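Local structure of shikimate 5-dehydrogenase (Mycobacterium fortuitum subsp. fortuitum DSM 46621, 4XIJ) at residues Gly133-Val143 with Lys162-Cys173; Thr88-Thr99 with Arg109-Gly117. The protein probably catalyses the NADP-dependent interconversion of 3-dehydroshikimate and shikimate, the fourth of seven steps on the way to chorismate. All coordinates share one frame; numbering follows the deposited sequence.

Contact 1 (Gly133-Val143 with Lys162-Cys173); sequences GSGGTAPAAVV and KASRLVDLARRC. With SO4 (sulfate ion), chain G; EDO (1,2-ethanediol), chain B; EDO (1,2-ethanediol), chain D.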
# COMPACT_ATOMS: atom_id res chain seq x y z
N GLY A 133 0.61 -14.34 3.92
CA GLY A 133 0.13 -13.68 5.13
C GLY A 133 -1.33 -13.28 5.04
O GLY A 133 -1.93 -13.25 3.94
N SER A 134 -1.90 -12.96 6.20
CA SER A 134 -3.33 -12.63 6.30
C SER A 134 -3.57 -11.42 7.18
O SER A 134 -4.69 -11.23 7.65
CB SER A 134 -4.13 -13.82 6.85
OG SER A 134 -3.66 -14.20 8.14
N GLY A 135 -2.55 -10.59 7.39
CA GLY A 135 -2.66 -9.49 8.33
C GLY A 135 -3.25 -8.24 7.70
O GLY A 135 -3.89 -8.28 6.64
N GLY A 136 -3.08 -7.11 8.39
CA GLY A 136 -3.79 -5.89 8.04
C GLY A 136 -3.49 -5.29 6.67
O GLY A 136 -4.29 -4.48 6.17
N THR A 137 -2.36 -5.67 6.06
CA THR A 137 -2.03 -5.16 4.73
C THR A 137 -2.46 -6.07 3.62
O THR A 137 -2.30 -5.75 2.41
CB THR A 137 -0.49 -4.91 4.54
OG1 THR A 137 0.24 -6.14 4.52
CG2 THR A 137 0.08 -3.97 5.67
N ALA A 138 -3.02 -7.22 3.98
CA ALA A 138 -3.39 -8.19 2.94
C ALA A 138 -4.60 -7.73 2.08
O ALA A 138 -4.61 -8.02 0.88
CB ALA A 138 -3.68 -9.57 3.59
N PRO A 139 -5.63 -7.05 2.66
CA PRO A 139 -6.74 -6.63 1.78
C PRO A 139 -6.31 -5.76 0.62
O PRO A 139 -6.76 -6.00 -0.50
CB PRO A 139 -7.66 -5.85 2.73
CG PRO A 139 -7.43 -6.62 4.09
CD PRO A 139 -5.94 -6.79 4.08
N ALA A 140 -5.42 -4.80 0.85
CA ALA A 140 -4.98 -3.98 -0.27
C ALA A 140 -4.24 -4.80 -1.31
O ALA A 140 -4.36 -4.52 -2.53
CB ALA A 140 -4.08 -2.82 0.22
N ALA A 141 -3.44 -5.78 -0.85
CA ALA A 141 -2.74 -6.65 -1.78
C ALA A 141 -3.75 -7.45 -2.65
O ALA A 141 -3.56 -7.58 -3.86
CB ALA A 141 -1.80 -7.60 -1.04
N VAL A 142 -4.81 -7.98 -2.04
CA VAL A 142 -5.82 -8.75 -2.79
C VAL A 142 -6.51 -7.87 -3.85
O VAL A 142 -6.61 -8.27 -5.01
CB VAL A 142 -6.88 -9.34 -1.85
CG1 VAL A 142 -8.08 -9.93 -2.65
CG2 VAL A 142 -6.23 -10.44 -0.96
N VAL A 143 -6.93 -6.66 -3.45
CA VAL A 143 -7.63 -5.78 -4.39
C VAL A 143 -6.66 -5.37 -5.52
O VAL A 143 -7.05 -5.40 -6.67
CB VAL A 143 -8.21 -4.57 -3.66
CG1 VAL A 143 -8.70 -3.48 -4.62
CG2 VAL A 143 -9.38 -4.99 -2.70
N LYS A 162 -8.72 -16.17 9.09
CA LYS A 162 -8.32 -14.88 8.49
C LYS A 162 -8.16 -15.03 7.00
O LYS A 162 -8.50 -14.15 6.22
CB LYS A 162 -7.04 -14.33 9.14
CG LYS A 162 -7.31 -13.92 10.62
CD LYS A 162 -6.16 -13.13 11.18
CE LYS A 162 -6.30 -11.65 10.78
NZ LYS A 162 -5.14 -10.77 11.18
N ALA A 163 -7.66 -16.18 6.58
CA ALA A 163 -7.51 -16.37 5.15
C ALA A 163 -8.86 -16.39 4.42
O ALA A 163 -8.98 -15.89 3.31
CB ALA A 163 -6.74 -17.65 4.87
N SER A 164 -9.88 -16.97 5.04
CA SER A 164 -11.16 -17.15 4.34
C SER A 164 -11.79 -15.79 4.04
O SER A 164 -12.45 -15.60 3.02
CB SER A 164 -12.12 -18.01 5.17
OG SER A 164 -12.61 -17.32 6.31
N ARG A 165 -11.56 -14.85 4.93
CA ARG A 165 -12.10 -13.53 4.65
C ARG A 165 -11.39 -12.84 3.48
O ARG A 165 -12.02 -12.10 2.72
CB ARG A 165 -12.07 -12.69 5.93
CG ARG A 165 -13.04 -13.27 6.95
CD ARG A 165 -13.18 -12.42 8.18
NE ARG A 165 -12.02 -12.56 9.03
CZ ARG A 165 -11.91 -13.47 9.99
NH1 ARG A 165 -12.91 -14.31 10.21
NH2 ARG A 165 -10.82 -13.53 10.72
N LEU A 166 -10.11 -13.14 3.27
CA LEU A 166 -9.40 -12.62 2.10
C LEU A 166 -9.77 -13.36 0.83
O LEU A 166 -9.80 -12.76 -0.25
CB LEU A 166 -7.89 -12.72 2.35
CG LEU A 166 -7.40 -11.78 3.47
CD1 LEU A 166 -6.02 -12.21 4.01
CD2 LEU A 166 -7.39 -10.32 3.02
N VAL A 167 -10.08 -14.65 0.96
CA VAL A 167 -10.59 -15.41 -0.18
C VAL A 167 -11.93 -14.83 -0.62
O VAL A 167 -12.16 -14.65 -1.82
CB VAL A 167 -10.75 -16.89 0.17
CG1 VAL A 167 -11.51 -17.62 -0.93
CG2 VAL A 167 -9.34 -17.51 0.42
N ASP A 168 -12.80 -14.52 0.35
CA ASP A 168 -14.09 -13.91 0.02
C ASP A 168 -13.89 -12.59 -0.73
O ASP A 168 -14.58 -12.28 -1.69
CB ASP A 168 -14.93 -13.62 1.28
CG ASP A 168 -15.42 -14.89 1.99
OD1 ASP A 168 -15.42 -15.96 1.36
OD2 ASP A 168 -15.86 -14.79 3.18
N LEU A 169 -12.96 -11.78 -0.24
CA LEU A 169 -12.64 -10.51 -0.89
C LEU A 169 -12.11 -10.73 -2.31
O LEU A 169 -12.56 -10.05 -3.24
CB LEU A 169 -11.62 -9.75 -0.04
CG LEU A 169 -11.11 -8.43 -0.64
CD1 LEU A 169 -12.24 -7.43 -0.88
CD2 LEU A 169 -10.00 -7.82 0.27
N ALA A 170 -11.22 -11.71 -2.49
CA ALA A 170 -10.76 -11.98 -3.86
C ALA A 170 -11.92 -12.28 -4.79
O ALA A 170 -11.96 -11.81 -5.94
CB ALA A 170 -9.76 -13.14 -3.84
N ARG A 171 -12.85 -13.10 -4.33
CA ARG A 171 -13.99 -13.42 -5.16
C ARG A 171 -14.90 -12.22 -5.40
O ARG A 171 -15.41 -12.05 -6.53
CB ARG A 171 -14.76 -14.56 -4.52
CG ARG A 171 -13.97 -15.85 -4.54
CD ARG A 171 -14.62 -16.94 -3.70
NE ARG A 171 -13.84 -18.18 -3.73
CZ ARG A 171 -13.95 -19.17 -2.84
NH1 ARG A 171 -14.80 -19.08 -1.81
NH2 ARG A 171 -13.18 -20.25 -2.94
N ARG A 172 -15.10 -11.37 -4.38
CA ARG A 172 -15.91 -10.17 -4.59
C ARG A 172 -15.25 -9.22 -5.60
O ARG A 172 -15.96 -8.47 -6.29
CB ARG A 172 -16.17 -9.44 -3.26
CG ARG A 172 -17.05 -10.23 -2.26
CD ARG A 172 -17.52 -9.37 -1.07
NE ARG A 172 -16.43 -8.63 -0.40
CZ ARG A 172 -15.76 -9.08 0.66
NH1 ARG A 172 -16.07 -10.23 1.21
NH2 ARG A 172 -14.82 -8.34 1.19
N CYS A 173 -13.92 -9.30 -5.73
CA CYS A 173 -13.20 -8.50 -6.72
C CYS A 173 -13.26 -9.10 -8.12
O CYS A 173 -12.74 -8.48 -9.05
CB CYS A 173 -11.72 -8.34 -6.36
SG CYS A 173 -11.41 -7.37 -4.89
S SO4 G . -14.07 -22.46 -0.23
O1 SO4 G . -12.76 -22.31 -0.89
O2 SO4 G . -13.89 -23.23 1.00
O3 SO4 G . -14.64 -21.16 0.08
O4 SO4 G . -14.98 -23.20 -1.10
C1 EDO B . -17.96 -11.15 -8.02
O1 EDO B . -17.43 -9.87 -8.44
C2 EDO B . -17.52 -12.28 -8.94
O2 EDO B . -18.46 -12.60 -10.01
C1 EDO D . 0.60 -6.81 10.03
O1 EDO D . 1.14 -5.98 9.00
C2 EDO D . -0.65 -6.18 10.65
O2 EDO D . -1.56 -7.21 11.06

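Contact 2 (Thr88-Thr99 with Arg109-Gly117); sequences TDRAQLVGSANT and RADNTDVDG. With SO4 (sulfate ion), chain E.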
# COMPACT_ATOMS: atom_id res chain seq x y z
N THR A 88 -13.63 6.66 -3.13
CA THR A 88 -13.46 5.93 -4.38
C THR A 88 -13.99 4.51 -4.24
O THR A 88 -14.06 3.94 -3.14
CB THR A 88 -11.97 5.87 -4.81
OG1 THR A 88 -11.24 5.15 -3.82
CG2 THR A 88 -11.39 7.26 -4.97
N ASP A 89 -14.37 3.93 -5.36
CA ASP A 89 -14.82 2.54 -5.35
C ASP A 89 -13.72 1.60 -4.81
O ASP A 89 -14.01 0.66 -4.07
CB ASP A 89 -15.21 2.06 -6.75
CG ASP A 89 -16.44 2.73 -7.30
OD1 ASP A 89 -17.19 3.36 -6.52
OD2 ASP A 89 -16.69 2.60 -8.52
N ARG A 90 -12.45 1.84 -5.16
CA ARG A 90 -11.44 0.92 -4.69
C ARG A 90 -11.19 1.04 -3.17
O ARG A 90 -10.96 0.03 -2.54
CB ARG A 90 -10.13 1.09 -5.46
CG ARG A 90 -9.45 2.46 -5.25
CD ARG A 90 -8.26 2.54 -6.21
NE ARG A 90 -7.50 3.76 -5.94
CZ ARG A 90 -6.25 3.95 -6.35
NH1 ARG A 90 -5.63 2.99 -7.07
NH2 ARG A 90 -5.62 5.08 -6.03
N ALA A 91 -11.35 2.23 -2.59
CA ALA A 91 -11.24 2.36 -1.13
C ALA A 91 -12.38 1.58 -0.48
O ALA A 91 -12.16 0.90 0.55
CB ALA A 91 -11.31 3.83 -0.70
N GLN A 92 -13.60 1.69 -1.02
CA GLN A 92 -14.70 0.92 -0.44
C GLN A 92 -14.45 -0.59 -0.53
O GLN A 92 -14.81 -1.34 0.41
CB GLN A 92 -16.03 1.22 -1.13
CG GLN A 92 -16.49 2.64 -1.03
CD GLN A 92 -17.94 2.83 -1.50
OE1 GLN A 92 -18.87 2.24 -0.94
NE2 GLN A 92 -18.14 3.66 -2.53
N LEU A 93 -13.86 -1.02 -1.64
CA LEU A 93 -13.61 -2.45 -1.85
C LEU A 93 -12.51 -2.96 -0.90
O LEU A 93 -12.64 -4.03 -0.30
CB LEU A 93 -13.25 -2.65 -3.32
CG LEU A 93 -13.17 -4.05 -3.88
CD1 LEU A 93 -14.45 -4.91 -3.68
CD2 LEU A 93 -12.79 -3.93 -5.36
N VAL A 94 -11.42 -2.20 -0.74
CA VAL A 94 -10.41 -2.55 0.26
C VAL A 94 -11.03 -2.54 1.66
O VAL A 94 -10.75 -3.42 2.49
CB VAL A 94 -9.19 -1.60 0.23
CG1 VAL A 94 -8.24 -1.95 1.40
CG2 VAL A 94 -8.49 -1.68 -1.12
N GLY A 95 -11.85 -1.53 1.94
CA GLY A 95 -12.46 -1.44 3.25
C GLY A 95 -11.74 -0.41 4.13
O GLY A 95 -12.03 -0.31 5.30
N SER A 96 -10.84 0.39 3.56
CA SER A 96 -10.11 1.37 4.38
C SER A 96 -9.50 2.38 3.42
O SER A 96 -9.41 2.12 2.23
CB SER A 96 -9.00 0.69 5.25
OG SER A 96 -7.91 0.32 4.41
N ALA A 97 -9.07 3.52 3.96
CA ALA A 97 -8.49 4.60 3.16
C ALA A 97 -7.19 5.11 3.76
O ALA A 97 -7.13 5.41 4.97
CB ALA A 97 -9.49 5.78 3.01
N ASN A 98 -6.15 5.24 2.93
CA ASN A 98 -4.92 5.84 3.42
C ASN A 98 -4.72 7.28 2.93
O ASN A 98 -3.65 7.83 3.10
CB ASN A 98 -3.71 4.99 3.01
CG ASN A 98 -3.36 5.18 1.53
OD1 ASN A 98 -4.23 5.47 0.73
ND2 ASN A 98 -2.09 5.05 1.17
N THR A 99 -5.75 7.85 2.32
CA THR A 99 -5.65 9.15 1.65
C THR A 99 -6.95 9.89 1.78
O THR A 99 -8.02 9.31 1.57
CB THR A 99 -5.34 9.01 0.14
OG1 THR A 99 -4.18 8.19 -0.05
CG2 THR A 99 -5.06 10.41 -0.52
N ARG A 109 -12.52 13.56 0.04
CA ARG A 109 -12.64 12.30 -0.69
C ARG A 109 -11.60 11.29 -0.18
O ARG A 109 -10.38 11.57 -0.19
CB ARG A 109 -12.47 12.55 -2.20
CG ARG A 109 -12.65 11.27 -3.08
CD ARG A 109 -12.42 11.62 -4.59
NE ARG A 109 -10.99 11.84 -4.82
CZ ARG A 109 -10.46 12.88 -5.48
NH1 ARG A 109 -11.24 13.82 -6.03
NH2 ARG A 109 -9.14 12.99 -5.60
N ALA A 110 -12.07 10.11 0.21
CA ALA A 110 -11.20 9.03 0.64
C ALA A 110 -10.72 8.16 -0.51
O ALA A 110 -11.51 7.81 -1.38
CB ALA A 110 -11.90 8.13 1.63
N ASP A 111 -9.44 7.81 -0.50
CA ASP A 111 -8.94 6.87 -1.49
C ASP A 111 -7.99 5.91 -0.81
O ASP A 111 -7.56 6.15 0.35
CB ASP A 111 -8.26 7.60 -2.67
CG ASP A 111 -7.98 6.71 -3.89
OD1 ASP A 111 -8.55 5.59 -4.03
OD2 ASP A 111 -7.20 7.17 -4.76
N ASN A 112 -7.67 4.83 -1.50
CA ASN A 112 -6.67 3.91 -0.99
C ASN A 112 -5.54 3.75 -2.00
O ASN A 112 -5.70 3.05 -2.99
CB ASN A 112 -7.31 2.55 -0.65
CG ASN A 112 -6.35 1.67 0.11
OD1 ASN A 112 -5.23 1.42 -0.39
ND2 ASN A 112 -6.73 1.23 1.34
N THR A 113 -4.40 4.42 -1.76
CA THR A 113 -3.31 4.29 -2.70
C THR A 113 -2.33 3.18 -2.30
O THR A 113 -1.37 2.94 -3.02
CB THR A 113 -2.54 5.60 -2.88
OG1 THR A 113 -1.77 5.87 -1.69
CG2 THR A 113 -3.50 6.75 -3.24
N ASP A 114 -2.61 2.45 -1.21
CA ASP A 114 -1.87 1.21 -0.93
C ASP A 114 -2.08 0.25 -2.12
O ASP A 114 -1.19 -0.55 -2.46
CB ASP A 114 -2.28 0.57 0.40
CG ASP A 114 -1.93 1.44 1.57
OD1 ASP A 114 -0.82 1.98 1.59
OD2 ASP A 114 -2.74 1.59 2.49
N VAL A 115 -3.26 0.33 -2.77
CA VAL A 115 -3.50 -0.46 -3.96
C VAL A 115 -2.46 -0.13 -5.06
O VAL A 115 -1.88 -1.04 -5.71
CB VAL A 115 -4.93 -0.25 -4.46
CG1 VAL A 115 -5.09 -0.84 -5.81
CG2 VAL A 115 -5.92 -0.89 -3.45
N ASP A 116 -2.20 1.17 -5.28
CA ASP A 116 -1.19 1.59 -6.24
C ASP A 116 0.20 1.12 -5.83
O ASP A 116 1.06 0.87 -6.69
CB ASP A 116 -1.09 3.12 -6.35
CG ASP A 116 -2.36 3.78 -6.81
OD1 ASP A 116 -2.87 3.40 -7.85
OD2 ASP A 116 -2.85 4.66 -6.11
N GLY A 117 0.46 1.08 -4.52
CA GLY A 117 1.74 0.55 -4.06
C GLY A 117 2.03 -0.82 -4.67
O GLY A 117 3.15 -1.09 -5.16
S SO4 E . 0.52 3.83 4.57
O1 SO4 E . 1.83 3.35 4.05
O2 SO4 E . 0.28 3.07 5.84
O3 SO4 E . 0.52 5.29 4.87
O4 SO4 E . -0.43 3.70 3.46

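Contact 1 (Gly133-Val143 with Lys162-Cys173)
Leu166 reaches across to Gly133-Val143 with both methyls: CD1 lies against Ala138, 3.6 Å from its CB, and also touches CA of Ser134, while CD2 sits over the face of the Pro139 ring, 3.9 Å from its CG. One leucine therefore covers the turn after the strand 128-132 and the first residues of the helix that follows. Further along, Val142 lays CG1 on the backbone of Ala170, 3.6 Å from CA. With chi1 at 170° that methyl stands anti to the backbone N, while CG2 turns back to Leu166 CD2. Leu169 fills the notch between Pro139 and Val142: its CD2 is 3.9 Å from Pro139 CB, and its CG is equally close to Val142 CG1. Val143 crosses Leu169 at about a right angle, and its CG2 goes on to Cys173 SG at 3.8 Å. At the other end, the aliphatic part of Lys162 runs beside Ser134, its CB 3.5 Å from OG.

The helices 138-143 and 162-172 run in nearly the same direction, 29° apart, with 9.5 Å between their axes. This is the packing of neighbouring helices in a Rossmann-type domain. Ile155, on strand 152-157, which links the two helices along the chain, backs Val142, Ala163 and Leu166. Gly133, Gly135 and Ala138 match a GxGxxA pattern, consistent with the glycine-rich turn of a dinucleotide-binding fold. In the crystal, Gly136 N bonds to an ethanediol, probably from the crystallisation liquor. Far along the second helix, Arg171 holds a sulfate with NH1 and NH2.

Across the interface itself the packing is almost wholly aliphatic, so methyl-to-methyl fit and burial, rather than directional bonds, set how the helices sit together beside the glycine-rich turn.

Contact 2 (Thr88-Thr99 with Arg109-Gly117)
Asp111 OD1 takes two hydrogen bonds from Thr88-Thr99, one from Thr88 OG1 at 2.7 Å and one from Arg90 NE at 2.8 Å. The threonine comes from above the carboxylate plane, the arginine on the syn side. Asp111 is one end of a salt-bridge network, centred on Arg90, that ties helix 89-94 to strand 108-111 of the mixed sheet and to the start of helix 114-122. Arg90 is extended from CG to NE and grips two acids: Asp111 side-on, through NE and NH2, and Asp116 end-on, with NH1 meeting OD1 in a nearly straight bond (176°). Asn112 O lies over one face of the guanidinium, and Gln259 also bonds Asp111 OD2. Thr88 does double duty, since the OG1 that donates to Asp111 also caps the helix by accepting from Ala91 N.

Along the sheet, Thr99 and Asp111 form an antiparallel hydrogen-bonded pair, and Asp111 N donates to Thr99 O at 2.9 Å. Asn112 sends ND2 to Ser96 O at 3.0 Å, from above that carbonyl plane, while its OD1 caps the next helix at Val115 N. Beside it, Val94 CG2 meets Val115 CG2 at 3.6 Å.

Asn98 closes the far end. Its ND2 donates to Thr113 OG1, which is also bonded to Gln252 O, and to a sulfate, probably from the crystallisation liquor, that Lys77 and Thr73 hold as well. Its OD1 is held from opposite faces of the amide, by Thr99 OG1 on one and by Thr113 N, 2.7 Å away, on the other.

How the contacts relate
From the N terminus, contact 2 comes first: the chain passes through helix 89-94, turns back through the strands 99-102 and 108-111, and meets itself ten residues later, closing a loop in the mixed sheet, beside its outermost strand 86-87. It then runs on through helix 114-122 into the parallel sheet, where contact 1 closes a second loop, strand 152-157 lying between its two segments. The loops follow in series, neither nested nor crossed. Their centres are 14 Å apart, yet they touch: Val143 and Cys173 of contact 1 pack on Val94 and Leu93 of contact 2, and Ala140 meets Asp114. The two sheets are thus joined through these helices.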